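Dye-decolorizing peroxidase Tfu_3078 from Thermobifida fusca uses hydrogen peroxide and a non-covalently bound heme b to oxidise many compounds, reacting strongly with anthraquinone dyes and only modestly with standard peroxidase substrates. Local coordinates of one contact, PDB 5FW4 (chain A, 1.80 Å), residues G219-A224 and R355-D360, beside the matching contact of the related Dye type peroxidase A from Streptomyces lividans, PDB 5MJH (chain B, 1.45 Å), residues G161-P166 and R302-H307. Both blocks share one frame: the second was fitted to the first on N, CA, C and O of the twelve residues, RMSD 0.48 Å. Numbering follows each deposited sequence.

Structure 1 (5FW4).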
loop_
_atom_site.group_PDB
_atom_site.type_symbol
_atom_site.label_atom_id
_atom_site.label_comp_id
_atom_site.label_asym_id
_atom_site.label_seq_id
_atom_site.Cartn_x
_atom_site.Cartn_y
_atom_site.Cartn_z
ATOM N N GLY A 219 3.059 4.789 -2.645
ATOM C CA GLY A 219 4.125 4.828 -1.606
ATOM C C GLY A 219 3.588 5.307 -0.275
ATOM O O GLY A 219 2.420 5.723 -0.132
ATOM N N PHE A 220 4.410 5.219 0.753
ATOM C CA PHE A 220 3.989 5.537 2.091
ATOM C C PHE A 220 5.156 6.026 2.875
ATOM O O PHE A 220 6.291 5.729 2.487
ATOM C CB PHE A 220 3.351 4.334 2.823
ATOM C CG PHE A 220 4.216 3.106 2.911
ATOM C CD1 PHE A 220 5.144 2.970 3.981
ATOM C CD2 PHE A 220 4.214 2.149 1.909
ATOM C CE1 PHE A 220 5.920 1.816 4.054
ATOM C CE2 PHE A 220 4.977 1.017 1.973
ATOM C CZ PHE A 220 5.910 0.876 3.047
ATOM N N ARG A 221 4.856 6.771 3.937
ATOM C CA ARG A 221 5.818 7.028 5.005
ATOM C C ARG A 221 5.120 6.630 6.302
ATOM O O ARG A 221 3.926 6.212 6.275
ATOM C CB ARG A 221 6.165 8.485 5.040
ATOM C CG ARG A 221 6.766 9.085 3.793
ATOM C CD ARG A 221 6.758 10.610 3.893
ATOM N NE ARG A 221 7.600 11.229 2.853
ATOM C CZ ARG A 221 8.116 12.460 2.872
ATOM N NH1 ARG A 221 7.858 13.295 3.849
ATOM N NH2 ARG A 221 8.854 12.873 1.849
ATOM N N ARG A 222 5.829 6.714 7.444
ATOM C CA ARG A 222 5.182 6.594 8.763
ATOM C C ARG A 222 3.935 7.505 8.805
ATOM O O ARG A 222 4.005 8.648 8.377
ATOM C CB ARG A 222 6.098 7.054 9.932
ATOM C CG ARG A 222 6.694 8.487 9.793
ATOM C CD ARG A 222 6.161 9.519 10.782
ATOM N NE ARG A 222 5.341 10.583 10.147
ATOM C CZ ARG A 222 5.598 11.881 10.180
ATOM N NH1 ARG A 222 6.661 12.368 10.850
ATOM N NH2 ARG A 222 4.752 12.720 9.570
ATOM N N THR A 223 2.872 7.029 9.439
ATOM C CA THR A 223 1.711 7.891 9.718
ATOM C C THR A 223 2.030 8.837 10.864
ATOM O O THR A 223 2.861 8.525 11.750
ATOM C CB THR A 223 0.388 7.106 10.001
ATOM O OG1 THR A 223 0.509 6.300 11.194
ATOM C CG2 THR A 223 0.024 6.244 8.857
ATOM N N ALA A 224 1.454 10.036 10.820
ATOM C CA ALA A 224 1.637 10.961 11.930
ATOM C C ALA A 224 1.052 10.323 13.195
ATOM O O ALA A 224 1.626 10.464 14.256
ATOM C CB ALA A 224 1.024 12.333 11.637
ATOM N N ARG A 355 11.219 14.746 -1.971
ATOM C CA ARG A 355 9.970 14.450 -1.303
ATOM C C ARG A 355 9.468 13.075 -1.761
ATOM O O ARG A 355 8.432 12.915 -2.496
ATOM C CB ARG A 355 8.962 15.552 -1.649
ATOM C CG ARG A 355 7.645 15.499 -0.922
ATOM C CD ARG A 355 6.789 16.682 -1.368
ATOM N NE ARG A 355 5.477 16.715 -0.727
ATOM C CZ ARG A 355 4.397 16.008 -1.107
ATOM N NH1 ARG A 355 4.439 15.111 -2.097
ATOM N NH2 ARG A 355 3.259 16.154 -0.444
ATOM N N GLY A 356 10.176 12.072 -1.289
ATOM C CA GLY A 356 9.986 10.716 -1.694
ATOM C C GLY A 356 9.239 9.889 -0.668
ATOM O O GLY A 356 9.104 10.291 0.482
ATOM N N TYR A 357 8.799 8.706 -1.130
ATOM C CA TYR A 357 7.988 7.761 -0.385
ATOM C C TYR A 357 8.584 6.360 -0.515
ATOM O O TYR A 357 9.080 5.964 -1.592
ATOM C CB TYR A 357 6.522 7.788 -0.926
ATOM C CG TYR A 357 5.784 9.029 -0.484
ATOM C CD1 TYR A 357 6.011 10.256 -1.103
ATOM C CD2 TYR A 357 4.947 9.007 0.627
ATOM C CE1 TYR A 357 5.381 11.423 -0.660
ATOM C CE2 TYR A 357 4.332 10.153 1.076
ATOM C CZ TYR A 357 4.545 11.365 0.431
ATOM O OH TYR A 357 3.965 12.501 0.907
ATOM N N SER A 358 8.445 5.562 0.527
ATOM C CA SER A 358 8.694 4.154 0.419
ATOM C C SER A 358 7.637 3.436 -0.329
ATOM O O SER A 358 6.504 3.930 -0.378
ATOM C CB SER A 358 8.787 3.524 1.807
ATOM O OG SER A 358 9.936 4.048 2.457
ATOM N N TYR A 359 8.016 2.311 -0.914
ATOM C CA TYR A 359 7.095 1.377 -1.576
ATOM C C TYR A 359 7.437 -0.017 -1.209
ATOM O O TYR A 359 8.654 -0.363 -0.958
ATOM C CB TYR A 359 7.059 1.547 -3.101
ATOM C CG TYR A 359 8.243 1.077 -3.909
ATOM C CD1 TYR A 359 8.314 -0.208 -4.391
ATOM C CD2 TYR A 359 9.273 1.949 -4.230
ATOM C CE1 TYR A 359 9.352 -0.627 -5.197
ATOM C CE2 TYR A 359 10.347 1.554 -5.005
ATOM C CZ TYR A 359 10.409 0.253 -5.468
ATOM O OH TYR A 359 11.480 -0.175 -6.234
ATOM N N ASP A 360 6.387 -0.802 -1.069
ATOM C CA ASP A 360 6.427 -2.219 -0.767
ATOM C C ASP A 360 5.456 -2.920 -1.674
ATOM O O ASP A 360 4.209 -2.774 -1.554
ATOM C CB ASP A 360 6.128 -2.463 0.703
ATOM C CG ASP A 360 6.325 -3.940 1.136
ATOM O OD1 ASP A 360 6.305 -4.867 0.278
ATOM O OD2 ASP A 360 6.413 -4.183 2.366
#

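Structure 2 (5MJH).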
loop_
_atom_site.group_PDB
_atom_site.type_symbol
_atom_site.label_atom_id
_atom_site.label_comp_id
_atom_site.label_asym_id
_atom_site.label_seq_id
_atom_site.Cartn_x
_atom_site.Cartn_y
_atom_site.Cartn_z
ATOM N N GLY B 161 2.875 4.457 -2.677
ATOM C CA GLY B 161 3.932 4.690 -1.701
ATOM C C GLY B 161 3.371 4.956 -0.330
ATOM O O GLY B 161 2.146 5.065 -0.144
ATOM N N PHE B 162 4.281 4.833 0.632
ATOM C CA PHE B 162 3.963 5.107 2.018
ATOM C C PHE B 162 5.156 5.701 2.793
ATOM O O PHE B 162 6.343 5.555 2.450
ATOM C CB PHE B 162 3.444 3.856 2.702
ATOM C CG PHE B 162 4.386 2.720 2.621
ATOM C CD1 PHE B 162 5.417 2.602 3.540
ATOM C CD2 PHE B 162 4.259 1.760 1.572
ATOM C CE1 PHE B 162 6.297 1.548 3.491
ATOM C CE2 PHE B 162 5.136 0.690 1.549
ATOM C CZ PHE B 162 6.187 0.578 2.484
ATOM N N ASN B 163 4.783 6.320 3.913
ATOM C CA ASN B 163 5.752 6.866 4.870
ATOM C C ASN B 163 5.175 6.638 6.249
ATOM O O ASN B 163 4.063 6.101 6.413
ATOM C CB ASN B 163 6.023 8.365 4.640
ATOM C CG ASN B 163 6.887 8.651 3.462
ATOM O OD1 ASN B 163 8.015 8.137 3.326
ATOM N ND2 ASN B 163 6.391 9.523 2.582
ATOM N N ARG B 164 5.926 7.113 7.238
ATOM C CA ARG B 164 5.498 7.147 8.577
ATOM C C ARG B 164 4.206 7.913 8.735
ATOM O O ARG B 164 3.978 8.955 8.042
ATOM C CB ARG B 164 6.563 7.862 9.435
ATOM C CG ARG B 164 6.210 7.927 10.910
ATOM C CD ARG B 164 7.321 8.602 11.686
ATOM N NE ARG B 164 8.497 7.755 11.733
ATOM C CZ ARG B 164 9.733 8.157 12.009
ATOM N NH1 ARG B 164 9.977 9.436 12.355
ATOM N NH2 ARG B 164 10.717 7.269 11.981
ATOM N N SER B 165 3.379 7.448 9.652
ATOM C CA SER B 165 2.168 8.169 10.023
ATOM C C SER B 165 2.364 9.268 11.059
ATOM O O SER B 165 3.230 9.172 11.909
ATOM C CB SER B 165 1.122 7.202 10.504
ATOM O OG SER B 165 0.527 6.624 9.365
ATOM N N PRO B 166 1.539 10.315 10.981
ATOM C CA PRO B 166 1.512 11.260 12.112
ATOM C C PRO B 166 1.243 10.537 13.438
ATOM O O PRO B 166 0.428 9.591 13.478
ATOM C CB PRO B 166 0.328 12.147 11.751
ATOM C CG PRO B 166 0.307 12.159 10.243
ATOM C CD PRO B 166 0.568 10.719 9.937
ATOM N N ARG B 302 11.593 14.520 -1.544
ATOM C CA ARG B 302 10.289 14.367 -0.881
ATOM C C ARG B 302 9.648 13.102 -1.360
ATOM O O ARG B 302 8.677 13.105 -2.147
ATOM C CB ARG B 302 9.416 15.621 -1.185
ATOM C CG ARG B 302 8.119 15.759 -0.420
ATOM C CD ARG B 302 7.264 16.957 -0.746
ATOM N NE ARG B 302 6.056 16.841 0.033
ATOM C CZ ARG B 302 4.980 16.125 -0.307
ATOM N NH1 ARG B 302 4.959 15.430 -1.436
ATOM N NH2 ARG B 302 3.928 16.097 0.511
ATOM N N PRO B 303 10.200 11.975 -0.891
ATOM C CA PRO B 303 9.898 10.671 -1.418
ATOM C C PRO B 303 8.798 9.955 -0.656
ATOM O O PRO B 303 8.302 10.451 0.344
ATOM C CB PRO B 303 11.197 9.923 -1.130
ATOM C CG PRO B 303 11.663 10.501 0.197
ATOM C CD PRO B 303 11.300 11.941 0.091
ATOM N N PHE B 304 8.506 8.754 -1.108
ATOM C CA PHE B 304 7.692 7.804 -0.433
ATOM C C PHE B 304 8.451 6.488 -0.486
ATOM O O PHE B 304 9.126 6.204 -1.485
ATOM C CB PHE B 304 6.390 7.566 -1.128
ATOM C CG PHE B 304 5.512 8.738 -1.160
ATOM C CD1 PHE B 304 5.615 9.668 -2.178
ATOM C CD2 PHE B 304 4.651 8.965 -0.110
ATOM C CE1 PHE B 304 4.798 10.781 -2.223
ATOM C CE2 PHE B 304 3.796 10.051 -0.155
ATOM C CZ PHE B 304 3.887 10.965 -1.208
ATOM N N SER B 305 8.317 5.634 0.524
ATOM C CA SER B 305 8.730 4.229 0.395
ATOM C C SER B 305 7.717 3.407 -0.437
ATOM O O SER B 305 6.555 3.794 -0.559
ATOM C CB SER B 305 8.980 3.638 1.788
ATOM O OG SER B 305 10.083 4.319 2.358
ATOM N N TYR B 306 8.141 2.287 -1.014
ATOM C CA TYR B 306 7.173 1.355 -1.629
ATOM C C TYR B 306 7.515 -0.101 -1.280
ATOM O O TYR B 306 8.643 -0.414 -1.000
ATOM C CB TYR B 306 7.094 1.564 -3.146
ATOM C CG TYR B 306 8.301 1.081 -3.963
ATOM C CD1 TYR B 306 9.365 1.928 -4.210
ATOM C CD2 TYR B 306 8.397 -0.250 -4.459
ATOM C CE1 TYR B 306 10.430 1.527 -4.998
ATOM C CE2 TYR B 306 9.491 -0.679 -5.232
ATOM C CZ TYR B 306 10.505 0.236 -5.501
ATOM O OH TYR B 306 11.567 -0.071 -6.296
ATOM N N HIS B 307 6.491 -0.924 -1.283
ATOM C CA HIS B 307 6.586 -2.344 -1.226
ATOM C C HIS B 307 5.376 -2.864 -1.988
ATOM O O HIS B 307 4.222 -2.687 -1.547
ATOM C CB HIS B 307 6.556 -2.831 0.214
ATOM C CG HIS B 307 6.476 -4.313 0.293
ATOM N ND1 HIS B 307 7.453 -5.119 -0.243
ATOM C CD2 HIS B 307 5.486 -5.135 0.723
ATOM C CE1 HIS B 307 7.095 -6.385 -0.118
ATOM N NE2 HIS B 307 5.905 -6.425 0.454
HETATM O O HOH W 1 9.345 6.050 4.151
#

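Structure 1 (5FW4)
Arg221 reaches from the end of strand 211-220, in the N-terminal Dyp-type peroxidase half, to Gly356 on edge strand 353-363 of the C-terminal one, a buried contact beside the second subunit. Its NE and NH2 both donate to Gly356 O, at 3.0 and 2.9 Å, nearly in the guanidinium plane. The chain runs extended (chi2 167°), laying CG and CD on CD2 and CE2 of Tyr357 and CZ over the ring face, a cation-pi contact; a long, flat-ended arginine suits both carbonyl and ring. Tyr357 OH hydrogen-bonds to Pro79 O. Phe220 N donates to Ser358 O in a single antiparallel hydrogen-bonded bridge, and Phe220 CE2 meets Asp360 CB at 3.9 Å. Asp360 is salt-bridged to Arg369 and hydrogen-bonds through OD2 to Thr197 OG1 of the second subunit. Gly356 lies about 5 Å from the side chain of Asp242, the inferred proton acceptor.

Structure 2 (5MJH)
Asn163 extends its amide to the backbone of Pro303: ND2 donates to Pro303 O at 3.1 Å, nearly straight (170°), in the carbonyl plane and on a lone pair. With CG anti to the carbonyl carbon (chi1 -75°), the side chain also brings ND2 to 3.3 Å from Phe304 CD2, amide and ring planes 21° apart. ND2 has a second acceptor in Gln27 O, while OD1 accepts from a water 2.6 Å away that is also hydrogen-bonded to Ser305 OG; a short amide thus serves two carbonyls and a water. Phe304 is buried, as suits a wholly hydrocarbon ring. Phe162 N donates to Ser305 O in a single antiparallel hydrogen-bonded bridge, and Phe162 CE2 meets His307 CB at 4.0 Å. His307 NE2 hydrogen-bonds to Gln158 OE1 of the second subunit, and the imidazole meets Phe139 there edge-to-face.

How the two compare
The sharpest difference is Arg221(A) against Asn163(B). The CB atoms coincide and the CG atoms lie 0.6 Å apart after superposition, but CD, NE, CZ, NH1 and NH2 of Arg221(A) have no counterpart in the shorter residue. The link to the facing carbonyl is nevertheless kept: the paired NE and NH2 bonds of Arg221(A) to Gly356(A) O are replaced by one from Asn163(B) ND2 to Pro303(B) O. The acceptor is a backbone oxygen in both, though Pro303(B) has ring atoms CB, CG and CD with no counterpart in Gly356(A). Without the longer chain, the approach of Arg221(A) NH2 to Arg355(A) C at 3.7 Å is absent; Asn163(B) OD1 instead comes to 3.8 Å from Ser305(B) N, and a water is modelled between OD1 and Ser305(B) OG. The neighbouring ring differs as well: Phe304(B) lacks the hydroxyl that in Tyr357(A) hydrogen-bonds to Pro79(A) O, and the CE2 atoms lie 1.3 Å apart. At the far end Asp360(A) matches His307(B), their CG atoms 0.9 Å apart after superposition. The CB contact with Phe220(A) or Phe162(B) stays, but OD2 of Asp360(A), whose carboxylate is salt-bridged to Arg369(A), and CE1 and NE2 of His307(B) have no counterparts, which probably alters the local charge balance. Away from the contact, psi is -37° in Ala224(A) and 137° in Pro166(B), the carbonyl oxygens 1.7 Å apart.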